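Local coordinates for Nsp15 (Middle East respiratory syndrome-related coronavirus, PDB 5YVD), which is a uridylate-specific endoribonuclease of the coronavirus replicase that cleaves RNA and assembles as a hexamer, at the interface of chains A and B. Numbering follows the deposited sequence. Chains: chain A/B, Nsp15.

The interface of chains A and B. Residues chain A 45-48, 92; chain B 27, 30, 32, 39.
Nsp15 subunits associate through their N-terminal oligomerisation domains, and here a loop of chain A that follows strand 38-44 lies against strands 24-27, 30-35 and 38-44 of the same domain in chain B, which carry B:Val27, B:Phe32 and B:Asp39. At the centre, A:Thr48 points its two branches at different partners. Its methyl CG2 sits over the middle of one face of the B:Phe32 ring, 3.4 Å from the ring centroid, in a CH-pi contact, while the threonine and phenylalanine side chains run antiparallel. The ring has its CG anti to the carbonyl carbon (chi1 -65°) and turns a broad face to the methyl, a good match for a small apolar branch. The hydroxyl OG1 is flanked by both the backbone N and the carbonyl carbon of its own residue (chi1 68°). From there it donates a hydrogen bond to the carboxylate oxygen OD2 of B:Asp39 at 3.1 Å, met from above the carboxylate plane. The threonine and aspartate side chains stand roughly perpendicular, and CB of B:Asp39 also lies 3.9 Å from CG2 of A:Thr48. Threonine suits this place because one CB carries both a methyl for the aromatic face and a hydroxyl for the acid. The far edge of the ring meets backbone: the carbonyl O of A:Lys46 lies in the ring plane, 3.5 Å from CE1 of B:Phe32, where the positively polarised rim should suit an oxygen. Within the loop, the side-chain carbonyl OD1 of A:Asn45 accepts the backbone N-H of A:Thr47 at 2.7 Å, the donor standing above the carbonyl plane; this Asx-turn-like bond, from asparagine to the residue two further on, probably helps to hold the turn that presents A:Thr48. At the flank, A:Lys46 and B:Lys30 meet at a slant, their NZ atoms 4.1 Å apart; two like charges so near would probably repel, and might lower the proton affinity of one amine.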
loop_
_atom_site.group_PDB
_atom_site.type_symbol
_atom_site.label_atom_id
_atom_site.label_comp_id
_atom_site.label_asym_id
_atom_site.label_seq_id
_atom_site.Cartn_x
_atom_site.Cartn_y
_atom_site.Cartn_z
ATOM N N ASN A 45 4.379 -6.412 -9.870
ATOM C CA ASN A 45 3.318 -5.776 -10.588
ATOM C C ASN A 45 3.698 -4.379 -10.972
ATOM O O ASN A 45 3.919 -3.554 -10.089
ATOM C CB ASN A 45 2.087 -5.698 -9.691
ATOM C CG ASN A 45 0.866 -5.244 -10.428
ATOM O OD1 ASN A 45 0.892 -5.033 -11.639
ATOM N ND2 ASN A 45 -0.233 -5.120 -9.706
ATOM N N LYS A 46 3.731 -4.089 -12.274
ATOM C CA LYS A 46 3.856 -2.700 -12.751
ATOM C C LYS A 46 2.621 -2.238 -13.511
ATOM O O LYS A 46 2.673 -1.293 -14.276
ATOM C CB LYS A 46 5.085 -2.559 -13.641
ATOM C CG LYS A 46 6.350 -3.182 -13.076
ATOM C CD LYS A 46 6.696 -2.605 -11.720
ATOM C CE LYS A 46 8.176 -2.767 -11.429
ATOM N NZ LYS A 46 8.582 -1.797 -10.370
ATOM N N THR A 47 1.504 -2.888 -13.244
ATOM C CA THR A 47 0.257 -2.728 -13.978
ATOM C C THR A 47 -0.690 -1.894 -13.152
ATOM O O THR A 47 -0.414 -1.618 -11.978
ATOM C CB THR A 47 -0.345 -4.122 -14.202
ATOM O OG1 THR A 47 0.592 -4.869 -14.983
ATOM C CG2 THR A 47 -1.577 -4.075 -14.973
ATOM N N THR A 48 -1.799 -1.468 -13.761
ATOM C CA THR A 48 -2.910 -0.885 -12.999
ATOM C C THR A 48 -3.894 -1.947 -12.573
ATOM O O THR A 48 -4.969 -1.610 -12.056
ATOM C CB THR A 48 -3.688 0.214 -13.783
ATOM O OG1 THR A 48 -4.397 -0.373 -14.896
ATOM C CG2 THR A 48 -2.728 1.373 -14.215
ATOM N N ASN A 92 3.839 -4.863 -18.828
ATOM C CA ASN A 92 2.399 -4.749 -18.854
ATOM C C ASN A 92 1.952 -5.470 -20.101
ATOM O O ASN A 92 2.752 -5.982 -20.878
ATOM C CB ASN A 92 1.958 -3.248 -18.868
ATOM C CG ASN A 92 0.513 -3.015 -18.353
ATOM O OD1 ASN A 92 -0.388 -3.808 -18.589
ATOM N ND2 ASN A 92 0.302 -1.912 -17.667
ATOM N N VAL B 27 -1.905 5.268 -8.435
ATOM C CA VAL B 27 -1.999 3.936 -7.924
ATOM C C VAL B 27 -0.808 3.697 -7.029
ATOM O O VAL B 27 0.284 3.381 -7.500
ATOM C CB VAL B 27 -2.026 2.888 -9.066
ATOM C CG1 VAL B 27 -2.445 1.525 -8.514
ATOM C CG2 VAL B 27 -2.943 3.325 -10.212
ATOM N N LYS B 30 2.609 5.041 -7.823
ATOM C CA LYS B 30 2.767 5.299 -9.266
ATOM C C LYS B 30 1.727 6.222 -9.908
ATOM O O LYS B 30 0.623 6.409 -9.401
ATOM C CB LYS B 30 2.812 3.978 -10.027
ATOM C CG LYS B 30 3.981 3.099 -9.610
ATOM C CD LYS B 30 4.004 1.759 -10.342
ATOM C CE LYS B 30 4.477 0.634 -9.433
ATOM N NZ LYS B 30 5.868 0.865 -8.966
ATOM N N PHE B 32 -0.139 6.700 -13.721
ATOM C CA PHE B 32 -0.388 6.175 -15.061
ATOM C C PHE B 32 -1.236 7.114 -15.872
ATOM O O PHE B 32 -2.019 7.847 -15.309
ATOM C CB PHE B 32 -1.126 4.863 -14.976
ATOM C CG PHE B 32 -0.348 3.770 -14.334
ATOM C CD1 PHE B 32 0.273 2.808 -15.098
ATOM C CD2 PHE B 32 -0.279 3.676 -12.962
ATOM C CE1 PHE B 32 0.981 1.786 -14.494
ATOM C CE2 PHE B 32 0.396 2.638 -12.356
ATOM C CZ PHE B 32 1.028 1.699 -13.119
ATOM N N ASP B 39 -2.420 1.756 -20.480
ATOM C CA ASP B 39 -2.060 2.544 -19.332
ATOM C C ASP B 39 -0.562 2.537 -19.166
ATOM O O ASP B 39 0.016 1.490 -18.835
ATOM C CB ASP B 39 -2.663 1.944 -18.087
ATOM C CG ASP B 39 -4.160 2.022 -18.078
ATOM O OD1 ASP B 39 -4.725 3.079 -18.466
ATOM O OD2 ASP B 39 -4.764 1.016 -17.664
#